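Predicted sugar phosphatases of the HAD superfamily (Cytophaga hutchinsonii, PDB 2HX1) probably hydrolyses phosphate esters of sugars or related metabolites, using a magnesium ion in a HAD-superfamily active site. Local coordinates at residues Glu61-Ser66 and Ile80-Met85; Leu136-Asp141 and Gly185-Met190; Tyr173-Thr176 and Val180-Ala183. One frame throughout, in Å; residues are numbered along the deposited sequence. Where two conformers were deposited one is given.

Contact 1 of 3, residues Glu61-Ser66 and Ile80-Met85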
loop_
_atom_site.group_PDB
_atom_site.type_symbol
_atom_site.label_atom_id
_atom_site.label_comp_id
_atom_site.label_asym_id
_atom_site.label_seq_id
_atom_site.Cartn_x
_atom_site.Cartn_y
_atom_site.Cartn_z
ATOM N N GLU A 61 -4.193 8.271 -35.506
ATOM C CA GLU A 61 -4.644 7.868 -36.852
ATOM C C GLU A 61 -5.233 6.460 -36.864
ATOM O O GLU A 61 -6.266 6.231 -37.470
ATOM C CB GLU A 61 -3.466 7.945 -37.869
ATOM C CG GLU A 61 -2.724 9.340 -37.920
ATOM C CD GLU A 61 -1.461 9.451 -36.978
ATOM O OE1 GLU A 61 -0.317 9.130 -37.425
ATOM O OE2 GLU A 61 -1.606 9.882 -35.812
ATOM N N GLN A 62 -4.568 5.530 -36.181
ATOM C CA GLN A 62 -5.040 4.139 -36.034
ATOM C C GLN A 62 -6.211 4.031 -35.089
ATOM O O GLN A 62 -7.112 3.252 -35.331
ATOM C CB GLN A 62 -3.906 3.214 -35.554
ATOM C CG GLN A 62 -2.861 2.898 -36.639
ATOM C CD GLN A 62 -1.630 2.101 -36.104
ATOM O OE1 GLN A 62 -0.964 2.500 -35.106
ATOM N NE2 GLN A 62 -1.327 0.975 -36.771
ATOM N N LEU A 63 -6.217 4.819 -34.019
ATOM C CA LEU A 63 -7.373 4.896 -33.132
ATOM C C LEU A 63 -8.609 5.385 -33.893
ATOM O O LEU A 63 -9.701 4.839 -33.709
ATOM C CB LEU A 63 -7.064 5.823 -31.944
ATOM C CG LEU A 63 -6.000 5.409 -30.927
ATOM C CD1 LEU A 63 -5.765 6.576 -29.939
ATOM C CD2 LEU A 63 -6.476 4.170 -30.210
ATOM N N ALA A 64 -8.431 6.389 -34.756
ATOM C CA ALA A 64 -9.530 6.892 -35.606
ATOM C C ALA A 64 -9.977 5.851 -36.628
ATOM O O ALA A 64 -11.171 5.703 -36.869
ATOM C CB ALA A 64 -9.155 8.212 -36.317
ATOM N N ASP A 65 -9.018 5.127 -37.213
ATOM C CA ASP A 65 -9.321 4.052 -38.172
ATOM C C ASP A 65 -10.197 2.984 -37.551
ATOM O O ASP A 65 -11.077 2.449 -38.202
ATOM C CB ASP A 65 -8.025 3.411 -38.691
ATOM C CG ASP A 65 -8.280 2.273 -39.700
ATOM O OD1 ASP A 65 -8.860 2.532 -40.775
ATOM O OD2 ASP A 65 -7.898 1.116 -39.405
ATOM N N SER A 66 -9.968 2.679 -36.276
ATOM C CA SER A 66 -10.825 1.731 -35.562
ATOM C C SER A 66 -12.262 2.161 -35.487
ATOM O O SER A 66 -13.130 1.321 -35.595
ATOM C CB SER A 66 -10.365 1.491 -34.125
ATOM O OG SER A 66 -9.017 1.085 -34.086
ATOM N N ILE A 80 -8.784 13.025 -31.645
ATOM C CA ILE A 80 -8.316 12.051 -30.672
ATOM C C ILE A 80 -7.033 12.515 -29.976
ATOM O O ILE A 80 -5.951 12.590 -30.574
ATOM C CB ILE A 80 -8.126 10.671 -31.308
ATOM C CG1 ILE A 80 -9.423 10.251 -32.031
ATOM C CG2 ILE A 80 -7.761 9.639 -30.246
ATOM C CD1 ILE A 80 -9.472 8.845 -32.502
ATOM N N ILE A 81 -7.172 12.821 -28.700
ATOM C CA ILE A 81 -6.044 13.196 -27.869
ATOM C C ILE A 81 -5.735 12.018 -26.958
ATOM O O ILE A 81 -6.547 11.630 -26.139
ATOM C CB ILE A 81 -6.361 14.433 -27.003
ATOM C CG1 ILE A 81 -6.917 15.588 -27.859
ATOM C CG2 ILE A 81 -5.109 14.844 -26.249
ATOM C CD1 ILE A 81 -7.665 16.674 -27.030
ATOM N N SER A 82 -4.549 11.454 -27.104
ATOM C CA SER A 82 -4.207 10.206 -26.476
ATOM C C SER A 82 -2.954 10.360 -25.639
ATOM O O SER A 82 -2.067 11.139 -25.998
ATOM C CB SER A 82 -3.937 9.228 -27.631
ATOM O OG SER A 82 -3.144 8.137 -27.248
ATOM N N SER A 83 -2.827 9.564 -24.588
ATOM C CA SER A 83 -1.659 9.682 -23.714
ATOM C C SER A 83 -0.392 9.220 -24.436
ATOM O O SER A 83 0.710 9.626 -24.072
ATOM C CB SER A 83 -1.856 8.946 -22.395
ATOM O OG SER A 83 -1.925 7.565 -22.603
ATOM N N GLY A 84 -0.541 8.424 -25.491
ATOM C CA GLY A 84 0.610 8.062 -26.318
ATOM C C GLY A 84 1.333 9.257 -26.919
ATOM O O GLY A 84 2.547 9.195 -27.172
HETATM N N MSE A 85 0.606 10.355 -27.123
HETATM C CA MSE A 85 1.226 11.584 -27.616
HETATM C C MSE A 85 2.198 12.161 -26.584
HETATM O O MSE A 85 3.255 12.701 -26.941
HETATM C CB MSE A 85 0.153 12.602 -27.974
HETATM C CG MSE A 85 -0.685 12.157 -29.192
HETATM SE SE MSE A 85 -2.428 13.012 -29.322
HETATM C CE MSE A 85 -1.866 14.930 -29.179
#
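Leu63 carries CG beside its backbone N and anti to its carbonyl carbon (chi1 -66°), and Ile80 sets CG2 anti to its own backbone N; these two torsions bring Leu63 CD1 to within 3.7 Å of Ile80 CG2. The contact belongs to the beta-alpha-beta unit of strand 48-53, helix 60-69 and strand 80-82 in the Rossmann-like core of the HAD fold, where the helix lies against the outermost strand, within this chain, of the parallel sheet. The short axes of helix 61-66 and strand 80-82 approach to 9.2 Å, with 127° between their N-to-C directions; the contact between them is made mostly by aliphatic branches. Ile80 uses both of its arms. While CG2 takes the leucine methyl, CD1 reaches the helix surface itself, lying 3.5 Å from Ala64 N and 3.9 Å from Ala64 CB; the small alanine side chain probably lets Ile80 come this close to the helix backbone. Tyr67 of the same helix also touches Ile80. Two residues further along the strand, Ser82 offers CB to the same Leu63 CD1, at 4.0 Å, with Asp55 packing on the leucine too. Ser82 is the N-cap of helix 83-94, and its hydroxyl also bonds to the backbone carbonyl of Asp55. With an alanine here, the first turn of that helix would probably lose its side-chain cap and Asp55 O this partner. The capping bond runs from Gly84 N to Ser82 OG, 3.2 Å long with an N-H...O angle of 145°.

Contact 2 of 3, residues Leu136-Asp141 and Gly185-Met190. With EDO (1,2-ethanediol), chain N.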
loop_
_atom_site.group_PDB
_atom_site.type_symbol
_atom_site.label_atom_id
_atom_site.label_comp_id
_atom_site.label_asym_id
_atom_site.label_seq_id
_atom_site.Cartn_x
_atom_site.Cartn_y
_atom_site.Cartn_z
ATOM N N LEU A 136 12.355 2.336 -20.985
ATOM C CA LEU A 136 11.432 1.218 -21.120
ATOM C C LEU A 136 10.030 1.786 -21.260
ATOM O O LEU A 136 9.626 2.601 -20.433
ATOM C CB LEU A 136 11.498 0.332 -19.873
ATOM C CG LEU A 136 10.382 -0.702 -19.708
ATOM C CD1 LEU A 136 10.518 -1.770 -20.810
ATOM C CD2 LEU A 136 10.421 -1.313 -18.307
ATOM N N VAL A 137 9.287 1.350 -22.273
ATOM C CA VAL A 137 7.848 1.690 -22.367
ATOM C C VAL A 137 6.948 0.473 -22.342
ATOM O O VAL A 137 7.211 -0.514 -23.017
ATOM C CB VAL A 137 7.554 2.548 -23.597
ATOM C CG1 VAL A 137 8.319 3.808 -23.479
ATOM C CG2 VAL A 137 7.960 1.832 -24.892
ATOM N N LEU A 138 5.894 0.543 -21.539
ATOM C CA LEU A 138 4.838 -0.475 -21.505
ATOM C C LEU A 138 3.649 -0.004 -22.379
ATOM O O LEU A 138 3.070 1.055 -22.141
ATOM C CB LEU A 138 4.418 -0.764 -20.052
ATOM C CG LEU A 138 5.084 -1.990 -19.410
ATOM C CD1 LEU A 138 6.590 -1.903 -19.626
ATOM C CD2 LEU A 138 4.746 -2.103 -17.936
ATOM N N LEU A 139 3.341 -0.764 -23.436
ATOM C CA LEU A 139 2.410 -0.290 -24.493
ATOM C C LEU A 139 1.145 -1.146 -24.643
ATOM O O LEU A 139 0.070 -0.615 -24.965
ATOM C CB LEU A 139 3.109 -0.240 -25.859
ATOM C CG LEU A 139 4.310 0.697 -26.005
ATOM C CD1 LEU A 139 5.017 0.358 -27.281
ATOM C CD2 LEU A 139 3.863 2.168 -26.012
ATOM N N ASP A 140 1.290 -2.454 -24.463
ATOM C CA ASP A 140 0.191 -3.399 -24.696
ATOM C C ASP A 140 0.427 -4.650 -23.824
ATOM O O ASP A 140 1.548 -5.054 -23.620
ATOM C CB ASP A 140 0.127 -3.751 -26.190
ATOM C CG ASP A 140 -1.210 -4.345 -26.613
ATOM O OD1 ASP A 140 -1.551 -5.436 -26.141
ATOM O OD2 ASP A 140 -1.918 -3.741 -27.448
ATOM N N ASP A 141 -0.642 -5.235 -23.282
ATOM C CA ASP A 141 -0.533 -6.470 -22.500
ATOM C C ASP A 141 -0.215 -7.694 -23.370
ATOM O O ASP A 141 0.336 -8.699 -22.884
ATOM C CB ASP A 141 -1.808 -6.711 -21.686
ATOM C CG ASP A 141 -3.039 -6.857 -22.573
ATOM O OD1 ASP A 141 -3.439 -5.834 -23.143
ATOM O OD2 ASP A 141 -3.593 -7.975 -22.687
ATOM N N GLY A 185 -1.583 -1.033 -17.893
ATOM C CA GLY A 185 -1.427 -0.330 -16.621
ATOM C C GLY A 185 -1.377 -1.290 -15.476
ATOM O O GLY A 185 -0.688 -1.064 -14.480
ATOM N N GLY A 186 -2.115 -2.375 -15.610
ATOM C CA GLY A 186 -2.140 -3.427 -14.597
ATOM C C GLY A 186 -0.841 -4.193 -14.585
ATOM O O GLY A 186 -0.348 -4.548 -13.536
ATOM N N VAL A 187 -0.276 -4.435 -15.758
ATOM C CA VAL A 187 1.049 -5.035 -15.838
ATOM C C VAL A 187 2.092 -4.167 -15.109
ATOM O O VAL A 187 2.948 -4.689 -14.402
ATOM C CB VAL A 187 1.463 -5.290 -17.306
ATOM C CG1 VAL A 187 2.940 -5.757 -17.421
ATOM C CG2 VAL A 187 0.545 -6.306 -17.913
ATOM N N ALA A 188 2.040 -2.848 -15.308
ATOM C CA ALA A 188 2.921 -1.939 -14.583
ATOM C C ALA A 188 2.666 -2.077 -13.092
ATOM O O ALA A 188 3.609 -2.172 -12.324
ATOM C CB ALA A 188 2.703 -0.476 -15.051
ATOM N N THR A 189 1.390 -2.090 -12.690
ATOM C CA THR A 189 1.024 -2.226 -11.284
ATOM C C THR A 189 1.648 -3.488 -10.662
ATOM O O THR A 189 2.141 -3.457 -9.524
ATOM C CB THR A 189 -0.520 -2.240 -11.114
ATOM O OG1 THR A 189 -1.056 -0.962 -11.490
ATOM C CG2 THR A 189 -0.913 -2.545 -9.682
HETATM N N MSE A 190 1.613 -4.591 -11.417
HETATM C CA MSE A 190 2.165 -5.870 -10.972
HETATM C C MSE A 190 3.648 -5.796 -10.829
HETATM O O MSE A 190 4.206 -6.311 -9.871
HETATM C CB MSE A 190 1.848 -6.946 -11.988
HETATM C CG MSE A 190 0.392 -7.339 -11.972
HETATM SE SE MSE A 190 -0.060 -8.685 -13.313
HETATM C CE MSE A 190 1.312 -8.637 -14.545
HETATM C C1 EDO N . -6.387 -6.565 -27.442
HETATM O O1 EDO N . -7.027 -6.757 -26.172
HETATM C C2 EDO N . -5.224 -5.599 -27.287
HETATM O O2 EDO N . -4.783 -5.530 -25.916
#
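Leu138 lays its CD2 methyl on the flank of helix 184-195, 3.8 Å from Ala188 CA and 3.9 Å from Ala188 CB, so that the leucine meets backbone as much as side chain. The same methyl lies 4.1 Å from Val187 CG1, turned anti to its backbone N (chi1 173°), which puts this valine methyl on the side of Leu138. CD2 alone carries the leucine's contact with residues 185-190. A lighter touch follows where the strand has given way to loop: Asp141 CB comes to 4.5 Å from Val187 CG2, the other arm of the valine. The carboxylate of Asp141 leads off elsewhere, its OD2 hydrogen-bonded to Tyr173 OH. Beside it Asp140 OD1 accepts a hydrogen bond of 3.2 Å from O2 of a 1,2-ethanediol molecule, probably left from crystallisation, and also receives Glu142 N. A bound 4-(2-hydroxyethyl)-1-piperazine ethanesulfonic acid molecule lies about 5 Å from the side chain of Asp141, consistent with this loop bordering a site that can hold small molecules. Across the boundary with the second subunit, Asp141 packs on Phe147 of that chain. Strand 133-138 is the central strand of the five-stranded parallel sheet, and helix 184-195 covers it here together with helix 146-159, whose Trp146 and Leu150 touch Val187, while Phe199 of strand 199-202 reaches both Leu138 and Ala188.

Contact 3 of 3, residues Tyr173-Thr176 and Val180-Ala183. With EDO (1,2-ethanediol), chain N.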
loop_
_atom_site.group_PDB
_atom_site.type_symbol
_atom_site.label_atom_id
_atom_site.label_comp_id
_atom_site.label_asym_id
_atom_site.label_seq_id
_atom_site.Cartn_x
_atom_site.Cartn_y
_atom_site.Cartn_z
ATOM N N TYR A 173 -9.384 -4.537 -18.016
ATOM C CA TYR A 173 -10.477 -4.177 -18.925
ATOM C C TYR A 173 -11.471 -5.331 -19.081
ATOM O O TYR A 173 -11.087 -6.510 -18.999
ATOM C CB TYR A 173 -9.943 -3.759 -20.307
ATOM C CG TYR A 173 -9.087 -4.772 -21.116
ATOM C CD1 TYR A 173 -7.722 -4.856 -20.916
ATOM C CD2 TYR A 173 -9.640 -5.579 -22.126
ATOM C CE1 TYR A 173 -6.914 -5.727 -21.637
ATOM C CE2 TYR A 173 -8.815 -6.476 -22.881
ATOM C CZ TYR A 173 -7.448 -6.527 -22.621
ATOM O OH TYR A 173 -6.580 -7.369 -23.307
ATOM N N PRO A 174 -12.757 -5.014 -19.300
ATOM C CA PRO A 174 -13.690 -6.075 -19.591
ATOM C C PRO A 174 -13.393 -6.729 -20.930
ATOM O O PRO A 174 -13.099 -6.038 -21.897
ATOM C CB PRO A 174 -15.036 -5.363 -19.650
ATOM C CG PRO A 174 -14.830 -4.027 -19.025
ATOM C CD PRO A 174 -13.414 -3.694 -19.283
ATOM N N LEU A 175 -13.450 -8.065 -20.947
ATOM C CA LEU A 175 -13.173 -8.884 -22.128
ATOM C C LEU A 175 -14.470 -9.492 -22.684
ATOM O O LEU A 175 -14.713 -9.529 -23.901
ATOM C CB LEU A 175 -12.205 -9.988 -21.739
ATOM C CG LEU A 175 -11.460 -10.693 -22.869
ATOM C CD1 LEU A 175 -10.752 -9.680 -23.789
ATOM C CD2 LEU A 175 -10.458 -11.723 -22.289
ATOM N N THR A 176 -15.290 -9.980 -21.775
ATOM C CA THR A 176 -16.613 -10.463 -22.094
ATOM C C THR A 176 -17.547 -9.880 -21.052
ATOM O O THR A 176 -17.146 -9.065 -20.239
ATOM C CB THR A 176 -16.687 -12.024 -22.041
ATOM O OG1 THR A 176 -16.549 -12.467 -20.685
ATOM C CG2 THR A 176 -15.590 -12.667 -22.907
ATOM N N VAL A 180 -12.690 -10.277 -17.204
ATOM C CA VAL A 180 -11.815 -9.139 -17.447
ATOM C C VAL A 180 -10.445 -9.654 -17.922
ATOM O O VAL A 180 -10.162 -10.871 -17.919
ATOM C CB VAL A 180 -11.601 -8.260 -16.186
ATOM C CG1 VAL A 180 -12.926 -7.863 -15.549
ATOM C CG2 VAL A 180 -10.720 -8.976 -15.170
ATOM N N ALA A 181 -9.613 -8.715 -18.350
ATOM C CA ALA A 181 -8.259 -8.983 -18.764
ATOM C C ALA A 181 -7.369 -7.920 -18.116
ATOM O O ALA A 181 -7.800 -6.777 -17.892
ATOM C CB ALA A 181 -8.156 -8.910 -20.278
ATOM N N ILE A 182 -6.158 -8.315 -17.769
ATOM C CA ILE A 182 -5.197 -7.400 -17.194
ATOM C C ILE A 182 -4.702 -6.485 -18.316
ATOM O O ILE A 182 -4.282 -6.968 -19.374
ATOM C CB ILE A 182 -4.038 -8.169 -16.555
ATOM C CG1 ILE A 182 -4.555 -9.063 -15.421
ATOM C CG2 ILE A 182 -3.015 -7.231 -16.000
ATOM C CD1 ILE A 182 -3.552 -10.119 -14.977
ATOM N N ALA A 183 -4.775 -5.173 -18.079
ATOM C CA ALA A 183 -4.390 -4.148 -19.059
ATOM C C ALA A 183 -2.958 -3.777 -18.813
ATOM O O ALA A 183 -2.370 -4.183 -17.809
ATOM C CB ALA A 183 -5.258 -2.908 -18.948
HETATM C C1 EDO N . -6.387 -6.565 -27.442
HETATM O O1 EDO N . -7.027 -6.757 -26.172
HETATM C C2 EDO N . -5.224 -5.599 -27.287
HETATM O O2 EDO N . -4.783 -5.530 -25.916
#
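Ala181 CB sits over one face of the Tyr173 ring, 3.6 Å from its centroid and 20° off the normal, a CH-pi contact that forms the tight part of this pairing. The tyrosine's chi1 of 59°, with CG between the backbone N and the carbonyl carbon, folds the ring across to the partner strand. The same two residues exchange backbone bonds as an antiparallel hydrogen-bonded pair, Tyr173 N to Ala181 O and Ala181 N to Tyr173 O, both 2.7 Å. Ala183 CB closes on the ring edge, 3.7 Å from Tyr173 CD1. Packing thins toward the turn: Pro174 faces Val180 as a non-hydrogen-bonded pair whose side chains diverge, and the exposed Leu175 adds just CD2, 4.2 Å from Ala181 CB. At the ring's far end Tyr173 OH accepts a hydrogen bond of 3.0 Å from ethanediol O1. Strand 180-182 is joined to the second subunit, where OD1 of Asn155 and of Asn151 of that chain accept hydrogen bonds from Val180 N and Ile182 N. With a magnesium ion about 8 Å from the side chain of Pro174, the arrangement is a two-stranded beta hairpin beside the probable active site of this predicted HAD-superfamily phosphatase.

Overall arrangement
From the N terminus, contact 1 comes first: it closes a loop of 13 residues between 61-66 and 80-85, tying helix 60-69 to strand 80-82 at the edge of the six-stranded parallel sheet. The chain then enters the second sheet, and contact 2 opens at strand 133-138, closing a longer loop at helix 184-195. Contact 3, the hairpin of 172-174 and 180-182, is nested inside that loop and runs straight into the helix. Contacts 2 and 3 touch each other, share the ethanediol and both border the second subunit. Contact 1 stands apart in series, its centre about 18 Å from that of contact 2 and about 20 Å from that of contact 3.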